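Local structure of adenylate isopentenyltransferase (Humulus lupulus, 3A8T) at residues G47-G52 against K280-K285; A61-L66 against P328-V333; D215-H218 against T224-G227. The protein transfers an isopentenyl group from dimethylallyl diphosphate to AMP, ADP or ATP, a step in plant cytokinin biosynthesis. All blocks are in the same frame, centred on the assembly; numbering follows the deposited sequence.

How the contacts relate
Along the chain, the first segments of contacts 1 and 2 come early, joined by helix 53-61; contact 3 follows, and the second segments come last, on helices 257-289 and 315-338. Contacts 1 and 2 therefore cross in sequence, and contact 3 is nested inside both loops. Contact 1 lies nearest the chain's centre, about 22 Å from contact 2 and 24 Å from contact 3, centre to centre. The centres of contacts 2 and 3 are about 40 Å apart, on opposite sides. Contact 1 joins the P-loop to the ATP pocket, contact 2 packs helix 315-338 on the loop at the far end of helix 53-61, and contact 3 shapes a loop leading to ATP-binding Lys-230.

Contact 1: G47-G52 against K280-K285; sequences GATGTG and KRQIGK. With ATP (adenosine-5'-triphosphate), chain B; PO4 (phosphate ion), chain C.
Ala-48 O is gripped by three donors, Thr-51 N, Thr-51 OG1 at 2.9 Å in the carbonyl plane, and Lys-53 NZ, which draws together the type II turn from Ala-48 to Thr-51; CA of the same Ala-48 lies 3.4 Å from Gln-282 OE1. That amide oxygen receives the backbone N-H of Thr-49 at 2.9 Å, nearly straight at 160°, with the donor tilted 31° from the carbonyl plane. It also sits 3.3 Å from the Thr-49 methyl CG2, so Ala-48 and Thr-49 both crowd against it. CG of Gln-282 stands beside its backbone N and opposite the carbonyl carbon, and the chain runs out extended (chi2 -180°), which carries the amide from helix 257-289 across to the loop. One residue on along the helix, the contact is apolar: Ala-48 CB meets Ile-283 CG1 at 4.0 Å, while Leu-187 and Val-184 of helix 184-201 pack on Ala-48 and Ile-283 respectively. The loop is the P-loop (Walker A motif), lying between strand 41-46 and helix 53-61, and residues 47 to 54 belong to the ATP-binding site. A phosphate ion, probably from the crystallisation liquor, rather than the triphosphate of the bound ATP, occupies the cradle: Gly-50 N bonds to its O2 at 2.9 Å and Gly-52 N to its O4, and Lys-53 N and Ser-54 OG add further bonds. The ATP lies on the glutamine's other flank, where Gln-282 NE2 is 3.5 Å from O2A of the ATP and gives a weak hydrogen bond to Gly-138 O. Thr-49 OG1, opposite its own backbone N, bonds to Arg-194. Farther along the helix, Lys-285 brings NZ to 3.5 Å from O3G of the same ATP.

Contact 2: A61-L66 against P328-V333; sequences AAHFPL and PSVKIV
Val-330 and Val-333, one helical turn apart on helix 315-338, each set a methyl on an aromatic ring of the loop, His-63 and Phe-64 respectively. That loop completes the helix-to-strand passage of a beta-alpha-beta crossover in the parallel P-loop NTPase-type sheet, leading from helix 53-61 into strand 66-70. CG2 of Val-330 stands almost exactly over the imidazole, 3.8 Å from its centroid and only 4° off the normal, a CH-pi contact that touches all five ring atoms about equally. The other methyl, CG1, touches both rings, ND1 of His-63 at 3.9 Å and, more loosely, CZ of Phe-64 at 4.2 Å. In the second CH-pi contact, Val-333 CG1 lies 3.7 Å from the centroid of the phenyl ring, displaced toward the rim at 16° off the normal. The opposite phenyl face is taken by His-63 CB, so the ring is sandwiched between its chain neighbour and the helix. Both valines hold CG1 opposite the backbone N (chi1 near 167°), an orientation that turns one methyl of each toward the phenyl ring. The contact has no polar bond and is held by these faces and methyls.

Farther out, Ser-329 bonds through OG to Val-325 O and touches Leu-56 and Leu-60 of helix 53-61, and Ile-332 packs on Cys-176 and Leu-178 of the central sheet. On the loop side, a backbone bond ties Pro-65 to Leu-132. At the phenyl rim, CZ points at the helix backbone, 3.5 Å from Val-330 O and near the ring plane.

Contact 3: D215-H218 against T224-G227; sequences DEDH and TRTG
The carboxylate of Asp-217 is stacked on one face of the Arg-225 guanidinium, the two planes only 20° apart, with OD1 3.3 Å above the guanidinium plane and toward its rim. OD1 is 3.5 Å from Arg-225 NH1, a salt bridge of charges alone, since no N-H points at the oxygen. The imidazole of His-218 is turned away from this pair, with Asp-215 O over one face, and stacks with Tyr-211; His-218 CA lies 4.0 Å from Arg-225 NH1. The N-H groups of the arginine are directed to other partners: NE bonds to Arg-229 O, NH1 to Glu-220 O, and NH2 forms a salt bridge with Asp-238 on helix 234-243. Asp-217 O also comes close, 2.8 Å from Arg-225 NH1. A bend at chi3 (78°) in the Arg-225 chain lays the guanidinium flat against the carboxylate, and its CG meets Asp-217 CB at 3.9 Å. Arg-229 in turn takes Asp-217 OD2 through its NE and Asp-215 OD2 through its NH1, and this close mix of charges probably favours the ionised forms. With an alanine in place of Arg-225, the Asp-217 carboxylate would probably keep only Arg-229 of the two arginines, while Asp-238 and the carbonyls of Glu-220 and Arg-229 would lose a partner. The network ties together an irregular loop between helices 203-210 and 234-243. The Arg-225 side chain is about 4 Å from that of Lys-230, which binds ATP, and about 8 Å from the nucleotide, consistent with a place in the second shell of the ATP site.

Contact 1: G47-G52 against K280-K285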
# COMPACT_ATOMS: atom_id res chain seq x y z
N GLY A 47 1.60 -8.88 1.90
CA GLY A 47 0.47 -8.77 2.80
C GLY A 47 -0.54 -7.75 2.30
O GLY A 47 -0.25 -6.91 1.42
N ALA A 48 -1.74 -7.84 2.84
CA ALA A 48 -2.79 -6.91 2.49
C ALA A 48 -2.39 -5.50 2.92
O ALA A 48 -1.41 -5.32 3.68
CB ALA A 48 -4.11 -7.31 3.17
N THR A 49 -3.15 -4.52 2.42
CA THR A 49 -3.01 -3.10 2.69
C THR A 49 -3.04 -2.82 4.19
O THR A 49 -3.91 -3.31 4.91
CB THR A 49 -4.17 -2.34 2.04
OG1 THR A 49 -4.19 -0.98 2.52
CG2 THR A 49 -5.51 -3.03 2.36
N GLY A 50 -2.09 -2.03 4.65
CA GLY A 50 -2.05 -1.68 6.05
C GLY A 50 -1.54 -2.75 6.99
O GLY A 50 -1.70 -2.57 8.20
N THR A 51 -0.93 -3.84 6.52
CA THR A 51 -0.44 -4.82 7.48
C THR A 51 0.97 -4.46 8.08
O THR A 51 1.58 -5.28 8.73
CB THR A 51 -0.38 -6.25 6.89
OG1 THR A 51 0.39 -6.23 5.70
CG2 THR A 51 -1.77 -6.83 6.65
N GLY A 52 1.45 -3.25 7.89
CA GLY A 52 2.74 -2.89 8.46
C GLY A 52 3.96 -3.30 7.64
O GLY A 52 5.03 -3.45 8.20
N LYS A 280 -9.73 -8.07 1.58
CA LYS A 280 -10.17 -9.43 1.40
C LYS A 280 -9.69 -10.00 0.10
O LYS A 280 -9.28 -11.18 0.04
CB LYS A 280 -11.70 -9.52 1.45
CG LYS A 280 -12.37 -9.04 2.72
CD LYS A 280 -13.80 -9.62 2.74
CE LYS A 280 -14.70 -9.06 3.83
NZ LYS A 280 -14.14 -9.24 5.19
N ARG A 281 -9.73 -9.21 -0.96
CA ARG A 281 -9.27 -9.72 -2.26
C ARG A 281 -7.76 -9.96 -2.30
O ARG A 281 -7.29 -10.83 -3.02
CB ARG A 281 -9.67 -8.78 -3.39
CG ARG A 281 -11.15 -8.74 -3.63
CD ARG A 281 -11.54 -7.92 -4.86
NE ARG A 281 -11.21 -6.49 -4.77
CZ ARG A 281 -12.04 -5.52 -4.33
NH1 ARG A 281 -13.28 -5.80 -3.91
NH2 ARG A 281 -11.62 -4.26 -4.37
N GLN A 282 -7.01 -9.17 -1.54
CA GLN A 282 -5.57 -9.30 -1.47
C GLN A 282 -5.15 -10.56 -0.77
O GLN A 282 -4.28 -11.27 -1.24
CB GLN A 282 -4.99 -8.10 -0.76
CG GLN A 282 -5.03 -6.85 -1.63
CD GLN A 282 -4.45 -5.65 -0.94
OE1 GLN A 282 -4.77 -5.39 0.22
NE2 GLN A 282 -3.62 -4.87 -1.65
N ILE A 283 -5.80 -10.84 0.36
CA ILE A 283 -5.54 -12.02 1.16
C ILE A 283 -5.81 -13.29 0.35
O ILE A 283 -4.96 -14.17 0.27
CB ILE A 283 -6.43 -12.01 2.41
CG1 ILE A 283 -6.01 -10.87 3.33
CG2 ILE A 283 -6.42 -13.34 3.09
CD1 ILE A 283 -7.07 -10.52 4.38
N GLY A 284 -6.99 -13.36 -0.28
CA GLY A 284 -7.33 -14.52 -1.06
C GLY A 284 -6.32 -14.73 -2.15
O GLY A 284 -5.88 -15.84 -2.43
N LYS A 285 -5.95 -13.62 -2.76
CA LYS A 285 -4.96 -13.62 -3.80
C LYS A 285 -3.63 -14.17 -3.21
O LYS A 285 -2.97 -15.04 -3.81
CB LYS A 285 -4.84 -12.18 -4.25
CG LYS A 285 -4.05 -11.88 -5.50
CD LYS A 285 -4.37 -10.46 -5.93
CE LYS A 285 -5.86 -10.34 -6.25
NZ LYS A 285 -6.18 -9.14 -7.09
PG ATP B . -6.04 -5.46 -9.50
O1G ATP B . -5.16 -5.83 -10.66
O2G ATP B . -6.75 -4.04 -9.86
O3G ATP B . -7.19 -6.57 -9.29
PB ATP B . -3.62 -5.45 -8.18
O1B ATP B . -3.13 -6.77 -7.95
O2B ATP B . -3.18 -5.01 -9.61
O3B ATP B . -5.21 -5.39 -8.06
PA ATP B . -3.74 -3.94 -5.81
O1A ATP B . -4.55 -4.96 -5.15
O2A ATP B . -2.65 -3.44 -4.72
O3A ATP B . -2.89 -4.46 -7.12
O5' ATP B . -4.59 -2.60 -6.15
C5' ATP B . -5.87 -2.85 -6.65
C4' ATP B . -6.70 -1.60 -6.40
O4' ATP B . -6.72 -1.35 -4.99
C3' ATP B . -6.12 -0.31 -7.02
O3' ATP B . -6.56 -0.15 -8.36
C2' ATP B . -6.64 0.77 -6.06
O2' ATP B . -7.91 1.17 -6.43
C1' ATP B . -6.67 0.11 -4.70
N9 ATP B . -5.44 0.45 -3.93
C8 ATP B . -4.28 -0.32 -3.82
N7 ATP B . -3.36 0.32 -3.14
C5 ATP B . -3.85 1.54 -2.76
C6 ATP B . -3.36 2.68 -2.02
N6 ATP B . -2.08 2.74 -1.50
N1 ATP B . -4.19 3.73 -1.84
C2 ATP B . -5.43 3.72 -2.32
N3 ATP B . -5.93 2.70 -3.01
C4 ATP B . -5.21 1.61 -3.26
P PO4 C . 1.52 -1.29 4.57
O1 PO4 C . 2.79 -0.73 4.01
O2 PO4 C . 0.39 -0.92 3.66
O3 PO4 C . 1.62 -2.77 4.67
O4 PO4 C . 1.28 -0.72 5.92

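Contact 2: A61-L66 against P328-V333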
# COMPACT_ATOMS: atom_id res chain seq x y z
N ALA A 61 16.07 -2.60 8.25
CA ALA A 61 17.20 -1.83 7.74
C ALA A 61 18.17 -1.57 8.86
O ALA A 61 19.34 -1.37 8.61
CB ALA A 61 16.73 -0.49 7.09
N ALA A 62 17.68 -1.55 10.09
CA ALA A 62 18.60 -1.33 11.19
C ALA A 62 19.54 -2.57 11.38
O ALA A 62 20.56 -2.45 12.05
CB ALA A 62 17.82 -1.03 12.50
N HIS A 63 19.20 -3.71 10.77
CA HIS A 63 19.95 -4.97 10.90
C HIS A 63 20.66 -5.39 9.65
O HIS A 63 21.64 -6.11 9.70
CB HIS A 63 19.01 -6.13 11.22
CG HIS A 63 18.35 -6.02 12.55
ND1 HIS A 63 18.80 -6.70 13.65
CD2 HIS A 63 17.33 -5.24 12.98
CE1 HIS A 63 18.10 -6.33 14.71
NE2 HIS A 63 17.20 -5.44 14.33
N PHE A 64 20.13 -4.96 8.53
CA PHE A 64 20.66 -5.30 7.24
C PHE A 64 20.75 -4.13 6.29
O PHE A 64 19.77 -3.44 6.06
CB PHE A 64 19.76 -6.33 6.59
CG PHE A 64 19.53 -7.55 7.43
CD1 PHE A 64 20.55 -8.48 7.62
CD2 PHE A 64 18.30 -7.75 8.05
CE1 PHE A 64 20.35 -9.59 8.41
CE2 PHE A 64 18.08 -8.86 8.86
CZ PHE A 64 19.11 -9.78 9.04
N PRO A 65 21.93 -3.90 5.72
CA PRO A 65 22.04 -2.78 4.77
C PRO A 65 21.06 -3.09 3.61
O PRO A 65 21.20 -4.09 2.90
CB PRO A 65 23.52 -2.81 4.34
CG PRO A 65 23.95 -4.26 4.62
CD PRO A 65 23.20 -4.65 5.86
N LEU A 66 20.06 -2.25 3.42
CA LEU A 66 19.11 -2.55 2.36
C LEU A 66 18.49 -1.31 1.72
O LEU A 66 18.75 -0.19 2.13
CB LEU A 66 18.06 -3.55 2.91
CG LEU A 66 17.02 -3.08 3.92
CD1 LEU A 66 15.92 -2.35 3.19
CD2 LEU A 66 16.45 -4.25 4.71
N PRO A 328 11.34 -12.57 14.57
CA PRO A 328 11.29 -13.72 13.64
C PRO A 328 11.81 -13.35 12.22
O PRO A 328 12.56 -14.09 11.62
CB PRO A 328 9.80 -14.09 13.63
CG PRO A 328 9.33 -13.66 15.00
CD PRO A 328 10.04 -12.34 15.20
N SER A 329 11.40 -12.21 11.68
CA SER A 329 11.86 -11.78 10.33
C SER A 329 13.39 -11.64 10.27
O SER A 329 13.98 -12.04 9.29
CB SER A 329 11.26 -10.42 9.92
OG SER A 329 9.85 -10.38 9.98
N VAL A 330 14.00 -11.05 11.31
CA VAL A 330 15.45 -10.85 11.33
C VAL A 330 16.12 -12.21 11.12
O VAL A 330 17.01 -12.34 10.25
CB VAL A 330 15.92 -10.18 12.67
CG1 VAL A 330 17.44 -10.28 12.82
CG2 VAL A 330 15.53 -8.77 12.70
N LYS A 331 15.67 -13.20 11.89
CA LYS A 331 16.17 -14.56 11.81
C LYS A 331 16.01 -15.16 10.40
O LYS A 331 16.96 -15.74 9.83
CB LYS A 331 15.45 -15.46 12.80
CG LYS A 331 15.70 -15.12 14.23
CD LYS A 331 14.54 -15.56 15.11
CE LYS A 331 14.48 -17.07 15.31
NZ LYS A 331 13.58 -17.51 16.47
N ILE A 332 14.82 -15.05 9.84
CA ILE A 332 14.60 -15.59 8.51
C ILE A 332 15.54 -14.90 7.50
O ILE A 332 16.20 -15.56 6.75
CB ILE A 332 13.12 -15.39 8.07
CG1 ILE A 332 12.18 -16.21 8.95
CG2 ILE A 332 12.92 -15.76 6.59
CD1 ILE A 332 10.66 -15.83 8.77
N VAL A 333 15.61 -13.57 7.52
CA VAL A 333 16.43 -12.86 6.52
C VAL A 333 17.88 -13.20 6.70
O VAL A 333 18.60 -13.47 5.76
CB VAL A 333 16.23 -11.36 6.65
CG1 VAL A 333 17.29 -10.63 5.88
CG2 VAL A 333 14.87 -11.01 6.19

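Contact 3: D215-H218 against T224-G227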
# COMPACT_ATOMS: atom_id res chain seq x y z
N ASP A 215 -12.18 16.30 -15.29
CA ASP A 215 -12.07 14.84 -15.27
C ASP A 215 -13.37 14.20 -15.71
O ASP A 215 -14.45 14.55 -15.27
CB ASP A 215 -11.66 14.32 -13.88
CG ASP A 215 -10.18 14.49 -13.63
OD1 ASP A 215 -9.38 14.18 -14.55
OD2 ASP A 215 -9.82 14.93 -12.51
N GLU A 216 -13.26 13.21 -16.57
CA GLU A 216 -14.43 12.57 -17.12
C GLU A 216 -14.85 11.28 -16.43
O GLU A 216 -15.76 10.61 -16.92
CB GLU A 216 -14.18 12.32 -18.62
CG GLU A 216 -13.76 13.62 -19.38
CD GLU A 216 -13.35 13.41 -20.85
OE1 GLU A 216 -12.87 14.39 -21.47
OE2 GLU A 216 -13.53 12.28 -21.38
N ASP A 217 -14.23 10.94 -15.31
CA ASP A 217 -14.54 9.67 -14.62
C ASP A 217 -15.28 9.77 -13.28
O ASP A 217 -15.27 8.77 -12.55
CB ASP A 217 -13.26 8.88 -14.34
CG ASP A 217 -12.24 9.68 -13.47
OD1 ASP A 217 -12.67 10.60 -12.74
OD2 ASP A 217 -11.02 9.41 -13.50
N HIS A 218 -15.86 10.93 -12.97
CA HIS A 218 -16.50 11.17 -11.67
C HIS A 218 -17.59 10.22 -11.26
O HIS A 218 -17.80 9.99 -10.05
CB HIS A 218 -17.02 12.61 -11.55
CG HIS A 218 -15.93 13.64 -11.56
ND1 HIS A 218 -16.11 14.91 -12.07
CD2 HIS A 218 -14.64 13.59 -11.13
CE1 HIS A 218 -14.98 15.59 -11.97
NE2 HIS A 218 -14.07 14.81 -11.41
N THR A 224 -12.41 0.52 -13.14
CA THR A 224 -12.12 0.90 -14.52
C THR A 224 -11.54 2.27 -14.68
O THR A 224 -11.40 2.74 -15.79
CB THR A 224 -13.37 0.79 -15.42
OG1 THR A 224 -14.51 1.42 -14.80
CG2 THR A 224 -13.67 -0.62 -15.65
N ARG A 225 -11.23 2.95 -13.59
CA ARG A 225 -10.61 4.25 -13.73
C ARG A 225 -9.17 3.97 -14.15
O ARG A 225 -8.75 2.80 -14.26
CB ARG A 225 -10.70 5.05 -12.45
CG ARG A 225 -12.04 5.76 -12.38
CD ARG A 225 -12.65 6.02 -10.94
NE ARG A 225 -12.01 7.13 -10.27
CZ ARG A 225 -12.56 8.30 -9.94
NH1 ARG A 225 -13.84 8.60 -10.17
NH2 ARG A 225 -11.77 9.20 -9.39
N THR A 226 -8.42 5.02 -14.44
CA THR A 226 -7.07 4.80 -14.85
C THR A 226 -6.05 5.50 -13.95
O THR A 226 -6.23 6.64 -13.56
CB THR A 226 -6.87 5.22 -16.35
OG1 THR A 226 -5.47 5.14 -16.70
CG2 THR A 226 -7.32 6.64 -16.56
N GLY A 227 -5.00 4.75 -13.59
CA GLY A 227 -3.89 5.25 -12.79
C GLY A 227 -4.23 5.69 -11.36
O GLY A 227 -5.08 5.06 -10.67